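Local coordinates for protein L-2,4-diaminobutyric acid acetyltransferase (PDB 6SK1) that catalyses acetyl transfer from acetyl-coenzyme A to L-2,4-diaminobutyrate, probably within ectoine biosynthesis, using a GNAT fold, at residues T39-L44 with V88-V93. Numbering follows the deposited sequence.
Sequences TGSLDL and VWQVAV. With COA (coenzyme A), chain B.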
# COMPACT_ATOMS: atom_id res chain seq x y z
N THR A 39 -7.11 16.89 -3.97
CA THR A 39 -7.61 17.15 -2.65
C THR A 39 -6.57 17.98 -1.84
O THR A 39 -7.01 18.47 -0.79
CB THR A 39 -8.05 15.96 -1.83
OG1 THR A 39 -6.84 15.23 -1.45
CG2 THR A 39 -9.03 15.07 -2.50
N GLY A 40 -5.29 17.92 -2.21
CA GLY A 40 -4.26 18.53 -1.36
C GLY A 40 -3.81 17.60 -0.24
O GLY A 40 -3.05 18.01 0.66
N SER A 41 -4.30 16.37 -0.15
CA SER A 41 -3.91 15.47 0.92
C SER A 41 -2.40 15.35 1.07
O SER A 41 -1.69 15.11 0.12
CB SER A 41 -4.47 14.08 0.59
OG SER A 41 -4.05 13.16 1.61
N LEU A 42 -1.95 15.33 2.31
CA LEU A 42 -0.60 15.07 2.64
C LEU A 42 -0.25 13.62 2.49
O LEU A 42 0.90 13.26 2.60
CB LEU A 42 -0.31 15.53 4.09
CG LEU A 42 -0.42 17.02 4.31
CD1 LEU A 42 -0.19 17.41 5.75
CD2 LEU A 42 0.54 17.84 3.47
N ASP A 43 -1.27 12.76 2.33
CA ASP A 43 -1.06 11.29 2.37
C ASP A 43 -1.09 10.72 0.96
O ASP A 43 -1.36 9.57 0.78
CB ASP A 43 -2.07 10.70 3.28
CG ASP A 43 -1.94 11.27 4.68
OD1 ASP A 43 -0.85 11.40 5.18
OD2 ASP A 43 -2.99 11.54 5.27
N LEU A 44 -0.80 11.50 -0.05
CA LEU A 44 -0.77 11.04 -1.46
C LEU A 44 0.35 10.00 -1.59
O LEU A 44 1.51 10.27 -1.27
CB LEU A 44 -0.50 12.22 -2.40
CG LEU A 44 -0.44 11.96 -3.89
CD1 LEU A 44 -1.76 11.45 -4.41
CD2 LEU A 44 0.02 13.24 -4.58
N VAL A 88 -9.46 0.66 6.51
CA VAL A 88 -9.71 1.65 5.46
C VAL A 88 -8.63 2.70 5.55
O VAL A 88 -8.48 3.36 6.56
CB VAL A 88 -11.09 2.26 5.58
CG1 VAL A 88 -11.25 3.35 4.53
CG2 VAL A 88 -12.18 1.21 5.44
N TRP A 89 -7.76 2.78 4.53
CA TRP A 89 -6.63 3.68 4.68
C TRP A 89 -6.71 4.95 3.89
O TRP A 89 -5.94 5.86 4.18
CB TRP A 89 -5.38 3.03 4.57
CG TRP A 89 -5.07 2.44 3.25
CD1 TRP A 89 -5.57 1.29 2.73
CD2 TRP A 89 -3.90 2.81 2.46
NE1 TRP A 89 -4.93 1.02 1.51
CE2 TRP A 89 -3.85 1.89 1.32
CE3 TRP A 89 -2.83 3.81 2.59
CZ2 TRP A 89 -2.82 1.94 0.35
CZ3 TRP A 89 -1.87 3.83 1.62
CH2 TRP A 89 -1.81 2.89 0.50
N GLN A 90 -7.57 5.02 2.88
CA GLN A 90 -7.76 6.28 2.19
C GLN A 90 -9.18 6.42 1.74
O GLN A 90 -9.79 5.45 1.23
CB GLN A 90 -6.85 6.39 0.98
CG GLN A 90 -6.62 7.79 0.40
CD GLN A 90 -5.09 7.99 -0.13
OE1 GLN A 90 -4.41 7.09 -0.79
NE2 GLN A 90 -4.48 9.15 0.28
N VAL A 91 -9.81 7.61 1.87
CA VAL A 91 -11.12 7.91 1.32
C VAL A 91 -10.99 9.30 0.79
O VAL A 91 -10.46 10.18 1.47
CB VAL A 91 -12.31 7.87 2.32
CG1 VAL A 91 -13.56 7.83 1.52
CG2 VAL A 91 -12.21 6.72 3.26
N ALA A 92 -11.47 9.57 -0.40
CA ALA A 92 -11.36 10.90 -1.05
C ALA A 92 -12.57 11.10 -1.92
O ALA A 92 -12.93 10.24 -2.71
CB ALA A 92 -10.09 11.03 -1.79
N VAL A 93 -13.19 12.32 -1.83
CA VAL A 93 -14.20 12.73 -2.78
C VAL A 93 -13.82 14.09 -3.31
O VAL A 93 -13.39 14.96 -2.51
CB VAL A 93 -15.56 12.72 -2.11
CG1 VAL A 93 -16.63 13.43 -2.98
CG2 VAL A 93 -16.00 11.29 -1.79
N1A COA B . -18.92 18.72 7.96
C2A COA B . -19.71 18.01 8.71
N3A COA B . -20.26 16.84 8.40
C4A COA B . -19.86 16.40 7.18
C5A COA B . -19.02 17.07 6.31
C6A COA B . -18.48 18.34 6.72
N6A COA B . -17.67 19.06 5.98
N7A COA B . -18.80 16.34 5.15
C8A COA B . -19.54 15.29 5.41
N9A COA B . -20.17 15.25 6.55
C1B COA B . -20.97 14.19 7.07
C2B COA B . -22.23 13.85 6.35
O2B COA B . -23.30 14.70 6.90
C3B COA B . -22.46 12.37 6.54
O3B COA B . -22.94 12.14 7.89
P3B COA B . -24.06 11.03 8.25
O7A COA B . -23.39 9.73 7.95
O8A COA B . -24.37 11.36 9.75
O9A COA B . -25.20 11.36 7.34
C4B COA B . -21.02 11.88 6.52
O4B COA B . -20.21 12.96 6.91
C5B COA B . -20.54 11.42 5.17
O5B COA B . -20.92 12.35 4.14
P1A COA B . -20.64 12.16 2.63
O1A COA B . -21.40 13.22 1.89
O2A COA B . -20.86 10.72 2.26
O3A COA B . -19.10 12.49 2.54
P2A COA B . -18.30 13.01 1.28
O4A COA B . -18.76 12.27 0.05
O5A COA B . -18.33 14.52 1.23
O6A COA B . -16.79 12.53 1.59
CBP COA B . -14.70 12.77 2.69
CCP COA B . -16.17 12.67 2.89
CDP COA B . -14.09 12.64 4.06
CEP COA B . -14.24 11.58 1.86
CAP COA B . -14.29 14.08 2.00
OAP COA B . -14.61 15.19 2.92
C9P COA B . -12.87 14.16 1.63
O9P COA B . -12.51 13.68 0.55
N8P COA B . -12.05 14.73 2.46
C7P COA B . -10.63 14.99 2.06
C6P COA B . -9.91 13.68 2.09
C5P COA B . -9.95 13.05 3.46
O5P COA B . -9.74 13.75 4.40
N4P COA B . -10.22 11.72 3.62
C3P COA B . -10.26 10.99 4.76
C2P COA B . -8.81 10.68 5.15
S1P COA B . -8.02 9.38 4.01
O HOH W 1 -5.74 11.17 1.84
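Gln90 reaches from strand 85-93 to the loop between helices 29-38 and 47-56 and makes the direct hydrogen bond of this contact. Its NE2 donates to Asp43 O at 3.2 Å, with an N-H...O angle of 149°. The amide approaches from above the carbonyl plane. CG lies anti to the backbone N (chi1 -162°) and the chain bends at chi2, which turns the amide toward the loop. Gln90 OE1 is hydrogen-bonded to Tyr50 OH, so both ends of the amide are held.

One water adds a second link. It accepts from Gln90 NE2 at 2.8 Å and is hydrogen-bonded to Ser41 OG at 2.6 Å.

The loop shapes itself with its own hydroxyls. Thr39 OG1 accepts from Ser41 N, and Ser41 OG accepts from Asp43 N at 2.9 Å; each forms an ST turn. Thr39 OG1 is also hydrogen-bonded to Ile36 O. Asp43 OD1 is hydrogen-bonded to His165 NE2.

Apolar contact is slight. Thr39 CG2 meets Ala92 CB at 4.2 Å, while Ile36 of helix 29-38 packs on both Gln90 and Ala92.

Coenzyme A runs along the strand backbone. Its N4P donates to Val91 O at 2.7 Å, and Val93 N donates to its O9P at 2.8 Å. The thiol sulfur S1P lies 3.6 Å from Gln90 CA. This strand-like pairing with the pantetheine arm is characteristic of GNAT enzymes. Trp89 and Gln90 both face Ser75 of strand 69-79 in a classic beta bulge, as is usual on this GNAT strand.

Without the Gln90 amide, as with an alanine here, Asp43 O and the water would probably lose their donor and Tyr50 OH its mate. The contact thus ties the loop by polar bonds to the strand that binds coenzyme A, close to its thiol.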